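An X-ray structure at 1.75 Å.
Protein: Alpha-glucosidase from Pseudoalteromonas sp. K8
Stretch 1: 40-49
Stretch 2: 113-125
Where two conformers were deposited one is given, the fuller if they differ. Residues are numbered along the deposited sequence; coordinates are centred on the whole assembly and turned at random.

Stretch 1 (40-49) FEFKQHAPFS
Stretch 2 113-125: EVPKQAGLNNIEI

How do the two backbones meet? Strand 40-42 runs at 118° to strand 122-125, with an axis separation of 5.8 Å, and the register is set by F42 and I125, an antiparallel non-hydrogen-bonded pair whose CA atoms lie 4.4 Å apart. Just beyond that pair, K43 N donates to E124 O at 2.9 Å. The same carbonyl receives a CA-H...O contact, F42 CA to E124 O at 3.3 Å. Within stretch 1, F40 and F48 pair through F40 N to F48 O and F48 N to F40 O, both 2.9 Å. The CA-to-CB bonds of F40 and F48 both point toward stretch 2.

Which apolar side chains fill the interface? Three phenylalanines, all chi1 m, supply the rings, with chi2 -82° in F40, -84° in F42 and 3° in F48; they make van der Waals contacts with aliphatic groups, all in buried positions. F40 CE2 lies 4.1 Å from V114 CG2, and F40 CD1 is equally far from I125 CD1. F42 CE1 reaches I123 CD1 at 3.7 Å and I125 CG1 at 3.8 Å. F48 turns its edge to V114, CE2 to CG1 3.9 Å. Chi1 is t in V114, p in I123 (chi2 107°) and m in I125 (chi2 t).

What joins the charged pair? K43, extended with every chi t, runs beside E124 (chi1 m, chi2 t). The salt bridge is long, K43 NZ to E124 OE2 3.8 Å, but water 1 spans it, accepting from K43 NZ and donating to E124 OE2, each at 2.8 Å.

How does H45 fit the turn? Residues Q117 to L120 form a type II turn, closed by L120 N to Q117 O at 3.0 Å, with G119 at phi 83°. H45 has chi1 t and chi2 -81°, and H45 ND1 donates to A46 O at 2.8 Å. L120 CD1 covers one ring face, 4.0 Å from H45 NE2, while G119 O sits at the edge, 3.3 Å from H45 CD2. Water 2 links H45 NE2 (2.7 Å) to A118 O (2.6 Å).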

ATOM      1  N   PHE A  40      27.075  -9.067  -3.390  1.00 11.59           N
ATOM      2  CA  PHE A  40      26.369 -10.265  -2.940  1.00 15.12           C
ATOM      3  C   PHE A  40      27.320 -11.226  -2.239  1.00 13.70           C
ATOM      4  O   PHE A  40      28.497 -11.330  -2.596  1.00 13.41           O
ATOM      5  CB  PHE A  40      25.743 -11.072  -4.093  1.00 13.57           C
ATOM      6  CG  PHE A  40      24.732 -10.321  -4.899  1.00 14.56           C
ATOM      7  CD1 PHE A  40      23.424 -10.201  -4.457  1.00 14.89           C
ATOM      8  CD2 PHE A  40      25.080  -9.767  -6.116  1.00 14.32           C
ATOM      9  CE1 PHE A  40      22.478  -9.511  -5.219  1.00 15.93           C
ATOM     10  CE2 PHE A  40      24.141  -9.073  -6.884  1.00 16.07           C
ATOM     11  CZ  PHE A  40      22.844  -8.946  -6.433  1.00 15.18           C
ATOM     12  N   GLU A  41      26.773 -11.966  -1.270  1.00 13.08           N
ATOM     13  CA  GLU A  41      27.354 -13.211  -0.784  1.00 13.23           C
ATOM     14  C   GLU A  41      26.384 -14.352  -1.068  1.00 15.51           C
ATOM     15  O   GLU A  41      25.161 -14.165  -1.038  1.00 13.74           O
ATOM     16  CB  GLU A  41      27.668 -13.142   0.719  1.00 13.28           C
ATOM     17  CG  GLU A  41      28.745 -12.123   1.029  1.00 18.53           C
ATOM     18  CD  GLU A  41      29.100 -12.049   2.501  1.00 25.89           C
ATOM     19  OE1 GLU A  41      28.527 -12.814   3.306  1.00 24.89           O
ATOM     20  OE2 GLU A  41      29.966 -11.220   2.850  1.00 27.68           O
ATOM     21  N   PHE A  42      26.941 -15.538  -1.337  1.00 15.11           N
ATOM     22  CA  PHE A  42      26.185 -16.725  -1.713  1.00 13.64           C
ATOM     23  C   PHE A  42      26.511 -17.852  -0.750  1.00 16.42           C
ATOM     24  O   PHE A  42      27.535 -17.828  -0.066  1.00 16.26           O
ATOM     25  CB  PHE A  42      26.514 -17.189  -3.138  1.00 13.64           C
ATOM     26  CG  PHE A  42      26.404 -16.107  -4.171  1.00 14.91           C
ATOM     27  CD1 PHE A  42      25.180 -15.795  -4.733  1.00 13.64           C
ATOM     28  CD2 PHE A  42      27.533 -15.417  -4.592  1.00 15.27           C
ATOM     29  CE1 PHE A  42      25.079 -14.799  -5.697  1.00 15.19           C
ATOM     30  CE2 PHE A  42      27.438 -14.416  -5.552  1.00 14.09           C
ATOM     31  CZ  PHE A  42      26.210 -14.110  -6.105  1.00 13.91           C
ATOM     32  N   LYS A  43      25.638 -18.859  -0.721  1.00 15.24           N
ATOM     33  CA  LYS A  43      25.879 -19.999   0.152  1.00 17.23           C
ATOM     34  C   LYS A  43      27.146 -20.733  -0.257  1.00 18.32           C
ATOM     35  O   LYS A  43      27.978 -21.085   0.590  1.00 18.07           O
ATOM     36  CB  LYS A  43      24.684 -20.948   0.135  1.00 15.73           C
ATOM     37  CG  LYS A  43      24.924 -22.207   0.943  1.00 18.72           C
ATOM     38  CD  LYS A  43      23.709 -23.107   0.946  1.00 21.44           C
ATOM     39  CE  LYS A  43      24.059 -24.455   1.538  1.00 27.11           C
ATOM     40  NZ  LYS A  43      23.013 -25.454   1.200  1.00 34.12           N
ATOM     41  N   GLN A  44      27.315 -20.963  -1.551  1.00 17.03           N
ATOM     42  CA  GLN A  44      28.445 -21.732  -2.048  1.00 19.07           C
ATOM     43  C   GLN A  44      29.290 -20.966  -3.050  1.00 19.23           C
ATOM     44  O   GLN A  44      30.520 -21.031  -2.995  1.00 20.73           O
ATOM     45  CB  GLN A  44      27.940 -23.046  -2.672  1.00 22.35           C
ATOM     46  CG  GLN A  44      29.039 -23.944  -3.203  1.00 36.74           C
ATOM     47  CD  GLN A  44      30.057 -24.340  -2.137  1.00 45.17           C
ATOM     48  OE1 GLN A  44      29.694 -24.688  -1.008  1.00 47.08           O
ATOM     49  NE2 GLN A  44      31.343 -24.281  -2.494  1.00 45.72           N
ATOM     50  N   HIS A  45      28.665 -20.238  -3.962  1.00 15.97           N
ATOM     51  CA  HIS A  45      29.403 -19.448  -4.935  1.00 15.93           C
ATOM     52  C   HIS A  45      30.314 -18.442  -4.234  1.00 18.78           C
ATOM     53  O   HIS A  45      30.023 -17.969  -3.131  1.00 17.13           O
ATOM     54  CB  HIS A  45      28.414 -18.723  -5.850  1.00 15.28           C
ATOM     55  CG  HIS A  45      29.007 -18.278  -7.146  1.00 19.41           C
ATOM     56  ND1 HIS A  45      29.747 -17.121  -7.266  1.00 20.09           N
ATOM     57  CD2 HIS A  45      28.970 -18.834  -8.381  1.00 21.86           C
ATOM     58  CE1 HIS A  45      30.138 -16.982  -8.522  1.00 23.65           C
ATOM     59  NE2 HIS A  45      29.683 -18.010  -9.216  1.00 24.50           N
ATOM     60  N   ALA A  46      31.439 -18.126  -4.880  1.00 19.43           N
ATOM     61  CA  ALA A  46      32.337 -17.097  -4.365  1.00 18.67           C
ATOM     62  C   ALA A  46      31.637 -15.735  -4.371  1.00 17.82           C
ATOM     63  O   ALA A  46      30.770 -15.479  -5.216  1.00 15.97           O
ATOM     64  CB  ALA A  46      33.614 -17.036  -5.202  1.00 19.26           C
ATOM     65  N   PRO A  47      31.989 -14.839  -3.443  1.00 19.15           N
ATOM     66  CA  PRO A  47      31.231 -13.586  -3.307  1.00 17.65           C
ATOM     67  C   PRO A  47      31.470 -12.602  -4.446  1.00 20.10           C
ATOM     68  O   PRO A  47      32.514 -12.603  -5.103  1.00 21.65           O
ATOM     69  CB  PRO A  47      31.735 -13.013  -1.975  1.00 17.62           C
ATOM     70  CG  PRO A  47      33.096 -13.590  -1.809  1.00 18.19           C
ATOM     71  CD  PRO A  47      33.010 -14.979  -2.389  1.00 20.06           C
ATOM     72  N   PHE A  48      30.469 -11.752  -4.680  1.00 17.02           N
ATOM     73  CA  PHE A  48      30.624 -10.569  -5.530  1.00 17.00           C
ATOM     74  C   PHE A  48      30.795  -9.391  -4.580  1.00 17.42           C
ATOM     75  O   PHE A  48      29.840  -8.708  -4.218  1.00 17.28           O
ATOM     76  CB  PHE A  48      29.414 -10.367  -6.445  1.00 17.76           C
ATOM     77  CG  PHE A  48      29.369 -11.291  -7.630  1.00 19.41           C
ATOM     78  CD1 PHE A  48      30.321 -12.280  -7.807  1.00 21.66           C
ATOM     79  CD2 PHE A  48      28.367 -11.157  -8.580  1.00 21.30           C
ATOM     80  CE1 PHE A  48      30.275 -13.131  -8.910  1.00 22.97           C
ATOM     81  CE2 PHE A  48      28.321 -11.996  -9.685  1.00 21.89           C
ATOM     82  CZ  PHE A  48      29.274 -12.984  -9.847  1.00 20.74           C
ATOM     83  N   SER A  49      32.037  -9.165  -4.153  0.68 17.55           N
ATOM     84  CA  SER A  49      32.279  -8.118  -3.169  0.68 17.98           C
ATOM     85  C   SER A  49      33.469  -7.256  -3.577  0.68 17.78           C
ATOM     86  O   SER A  49      33.334  -6.372  -4.426  0.68 17.86           O
ATOM     87  CB  SER A  49      32.483  -8.725  -1.774  0.68 17.52           C
ATOM     88  OG  SER A  49      33.547  -9.660  -1.757  0.68 17.24           O
ATOM     89  N   GLU A 113      22.076  -6.424 -12.387  1.00 12.41           N
ATOM     90  CA  GLU A 113      21.826  -7.322 -13.507  1.00 12.93           C
ATOM     91  C   GLU A 113      23.049  -8.217 -13.626  1.00 15.34           C
ATOM     92  O   GLU A 113      24.126  -7.760 -14.020  1.00 15.79           O
ATOM     93  CB  GLU A 113      21.541  -6.539 -14.793  1.00 15.24           C
ATOM     94  CG  GLU A 113      20.269  -5.698 -14.651  1.00 16.12           C
ATOM     95  CD  GLU A 113      19.990  -4.780 -15.831  1.00 18.32           C
ATOM     96  OE1 GLU A 113      20.727  -4.843 -16.842  1.00 17.70           O
ATOM     97  OE2 GLU A 113      19.021  -3.982 -15.736  1.00 18.67           O
ATOM     98  N   VAL A 114      22.896  -9.474 -13.222  1.00 15.25           N
ATOM     99  CA  VAL A 114      23.990 -10.439 -13.218  1.00 14.37           C
ATOM    100  C   VAL A 114      23.836 -11.312 -14.460  1.00 15.16           C
ATOM    101  O   VAL A 114      22.859 -12.070 -14.553  1.00 17.24           O
ATOM    102  CB  VAL A 114      23.998 -11.288 -11.942  1.00 14.40           C
ATOM    103  CG1 VAL A 114      25.179 -12.252 -11.977  1.00 14.48           C
ATOM    104  CG2 VAL A 114      24.086 -10.387 -10.732  1.00 14.61           C
ATOM    105  N   PRO A 115      24.758 -11.249 -15.409  1.00 16.74           N
ATOM    106  CA  PRO A 115      24.585 -11.961 -16.675  1.00 18.45           C
ATOM    107  C   PRO A 115      25.030 -13.412 -16.570  1.00 20.10           C
ATOM    108  O   PRO A 115      25.704 -13.825 -15.627  1.00 18.85           O
ATOM    109  CB  PRO A 115      25.509 -11.187 -17.614  1.00 21.01           C
ATOM    110  CG  PRO A 115      26.672 -10.837 -16.711  1.00 17.72           C
ATOM    111  CD  PRO A 115      26.022 -10.492 -15.371  1.00 14.98           C
ATOM    112  N   LYS A 116      24.666 -14.178 -17.597  1.00 20.52           N
ATOM    113  CA  LYS A 116      25.192 -15.527 -17.754  1.00 23.15           C
ATOM    114  C   LYS A 116      26.716 -15.502 -17.742  1.00 24.15           C
ATOM    115  O   LYS A 116      27.341 -14.674 -18.414  1.00 24.02           O
ATOM    116  CB  LYS A 116      24.678 -16.132 -19.064  1.00 25.91           C
ATOM    117  CG  LYS A 116      25.188 -17.536 -19.354  1.00 29.87           C
ATOM    118  CD  LYS A 116      24.679 -18.021 -20.702  1.00 33.01           C
ATOM    119  CE  LYS A 116      25.204 -19.403 -21.026  1.00 40.60           C
ATOM    120  NZ  LYS A 116      24.813 -19.793 -22.411  1.00 47.97           N
ATOM    121  N   GLN A 117      27.312 -16.401 -16.958  1.00 23.04           N
ATOM    122  CA  GLN A 117      28.764 -16.492 -16.884  1.00 23.74           C
ATOM    123  C   GLN A 117      29.154 -17.846 -16.320  1.00 24.81           C
ATOM    124  O   GLN A 117      28.394 -18.474 -15.579  1.00 24.27           O
ATOM    125  CB  GLN A 117      29.358 -15.377 -16.024  1.00 22.48           C
ATOM    126  CG  GLN A 117      28.814 -15.330 -14.620  1.00 18.92           C
ATOM    127  CD  GLN A 117      29.093 -13.995 -13.975  1.00 19.72           C
ATOM    128  OE1 GLN A 117      30.197 -13.747 -13.490  1.00 21.79           O
ATOM    129  NE2 GLN A 117      28.100 -13.112 -13.987  1.00 16.39           N
ATOM    130  N   ALA A 118      30.368 -18.271 -16.666  1.00 23.93           N
ATOM    131  CA  ALA A 118      30.850 -19.590 -16.283  1.00 23.00           C
ATOM    132  C   ALA A 118      30.823 -19.756 -14.768  1.00 24.81           C
ATOM    133  O   ALA A 118      31.260 -18.871 -14.026  1.00 27.78           O
ATOM    134  CB  ALA A 118      32.263 -19.800 -16.825  1.00 22.19           C
ATOM    135  N   GLY A 119      30.279 -20.885 -14.311  1.00 24.16           N
ATOM    136  CA  GLY A 119      30.200 -21.190 -12.899  1.00 23.36           C
ATOM    137  C   GLY A 119      29.034 -20.571 -12.161  1.00 25.75           C
ATOM    138  O   GLY A 119      28.891 -20.817 -10.957  1.00 27.97           O
ATOM    139  N   LEU A 120      28.203 -19.769 -12.830  1.00 23.56           N
ATOM    140  CA  LEU A 120      27.004 -19.185 -12.220  1.00 25.19           C
ATOM    141  C   LEU A 120      25.826 -20.079 -12.585  1.00 27.47           C
ATOM    142  O   LEU A 120      25.139 -19.855 -13.582  1.00 28.92           O
ATOM    143  CB  LEU A 120      26.771 -17.756 -12.692  1.00 24.68           C
ATOM    144  CG  LEU A 120      25.651 -17.040 -11.928  1.00 24.39           C
ATOM    145  CD1 LEU A 120      26.167 -16.575 -10.575  1.00 23.37           C
ATOM    146  CD2 LEU A 120      25.069 -15.880 -12.728  1.00 21.42           C
ATOM    147  N   ASN A 121      25.595 -21.104 -11.770  1.00 25.84           N
ATOM    148  CA  ASN A 121      24.552 -22.077 -12.063  1.00 25.14           C
ATOM    149  C   ASN A 121      23.442 -21.950 -11.029  1.00 26.17           C
ATOM    150  O   ASN A 121      22.832 -20.882 -10.909  1.00 30.23           O
ATOM    151  CB  ASN A 121      25.156 -23.474 -12.109  1.00 27.22           C
ATOM    152  CG  ASN A 121      26.323 -23.543 -13.070  1.00 37.87           C
ATOM    153  OD1 ASN A 121      26.190 -23.169 -14.240  1.00 36.18           O
ATOM    154  ND2 ASN A 121      27.488 -23.969 -12.574  1.00 40.48           N
ATOM    155  N   ASN A 122      23.164 -23.006 -10.276  1.00 22.77           N
ATOM    156  CA  ASN A 122      22.146 -22.921  -9.234  1.00 23.65           C
ATOM    157  C   ASN A 122      22.765 -22.209  -8.047  1.00 24.49           C
ATOM    158  O   ASN A 122      23.669 -22.744  -7.401  1.00 33.38           O
ATOM    159  CB  ASN A 122      21.642 -24.304  -8.847  1.00 25.89           C
ATOM    160  CG  ASN A 122      20.940 -24.989  -9.985  1.00 36.28           C
ATOM    161  OD1 ASN A 122      20.021 -24.432 -10.590  1.00 37.20           O
ATOM    162  ND2 ASN A 122      21.387 -26.194 -10.310  1.00 44.20           N
ATOM    163  N   ILE A 123      22.308 -20.996  -7.767  1.00 18.06           N
ATOM    164  CA  ILE A 123      22.928 -20.219  -6.707  1.00 19.08           C
ATOM    165  C   ILE A 123      21.881 -19.873  -5.663  1.00 19.20           C
ATOM    166  O   ILE A 123      20.673 -19.881  -5.917  1.00 18.96           O
ATOM    167  CB  ILE A 123      23.633 -18.950  -7.232  1.00 22.02           C
ATOM    168  CG1 ILE A 123      22.662 -18.050  -7.976  1.00 22.44           C
ATOM    169  CG2 ILE A 123      24.791 -19.319  -8.147  1.00 23.14           C
ATOM    170  CD1 ILE A 123      22.314 -16.837  -7.197  1.00 30.55           C
ATOM    171  N   GLU A 124      22.367 -19.601  -4.460  1.00 14.20           N
ATOM    172  CA  GLU A 124      21.519 -19.199  -3.347  1.00 13.66           C
ATOM    173  C   GLU A 124      22.155 -17.976  -2.709  1.00 16.55           C
ATOM    174  O   GLU A 124      23.227 -18.075  -2.100  1.00 18.36           O
ATOM    175  CB  GLU A 124      21.359 -20.337  -2.341  1.00 15.32           C
ATOM    176  CG  GLU A 124      20.713 -21.567  -2.949  1.00 19.71           C
ATOM    177  CD  GLU A 124      20.530 -22.684  -1.947  1.00 29.32           C
ATOM    178  OE1 GLU A 124      19.369 -23.029  -1.642  1.00 32.01           O
ATOM    179  OE2 GLU A 124      21.547 -23.211  -1.455  1.00 34.04           O
ATOM    180  N   ILE A 125      21.512 -16.822  -2.871  1.00 12.59           N
ATOM    181  CA  ILE A 125      21.996 -15.612  -2.229  1.00 13.20           C
ATOM    182  C   ILE A 125      21.762 -15.723  -0.730  1.00 15.50           C
ATOM    183  O   ILE A 125      20.647 -16.021  -0.280  1.00 14.22           O
ATOM    184  CB  ILE A 125      21.292 -14.377  -2.802  1.00 13.75           C
ATOM    185  CG1 ILE A 125      21.596 -14.221  -4.289  1.00 12.69           C
ATOM    186  CG2 ILE A 125      21.674 -13.107  -2.014  1.00 11.18           C
ATOM    187  CD1 ILE A 125      20.700 -13.201  -4.944  1.00 12.17           C
TER
HETATM  188  O   HOH W   1      21.747 -26.031  -1.202  1.00 45.03           O
HETATM  189  O   HOH W   2      30.560 -17.733 -11.739  1.00 27.58           O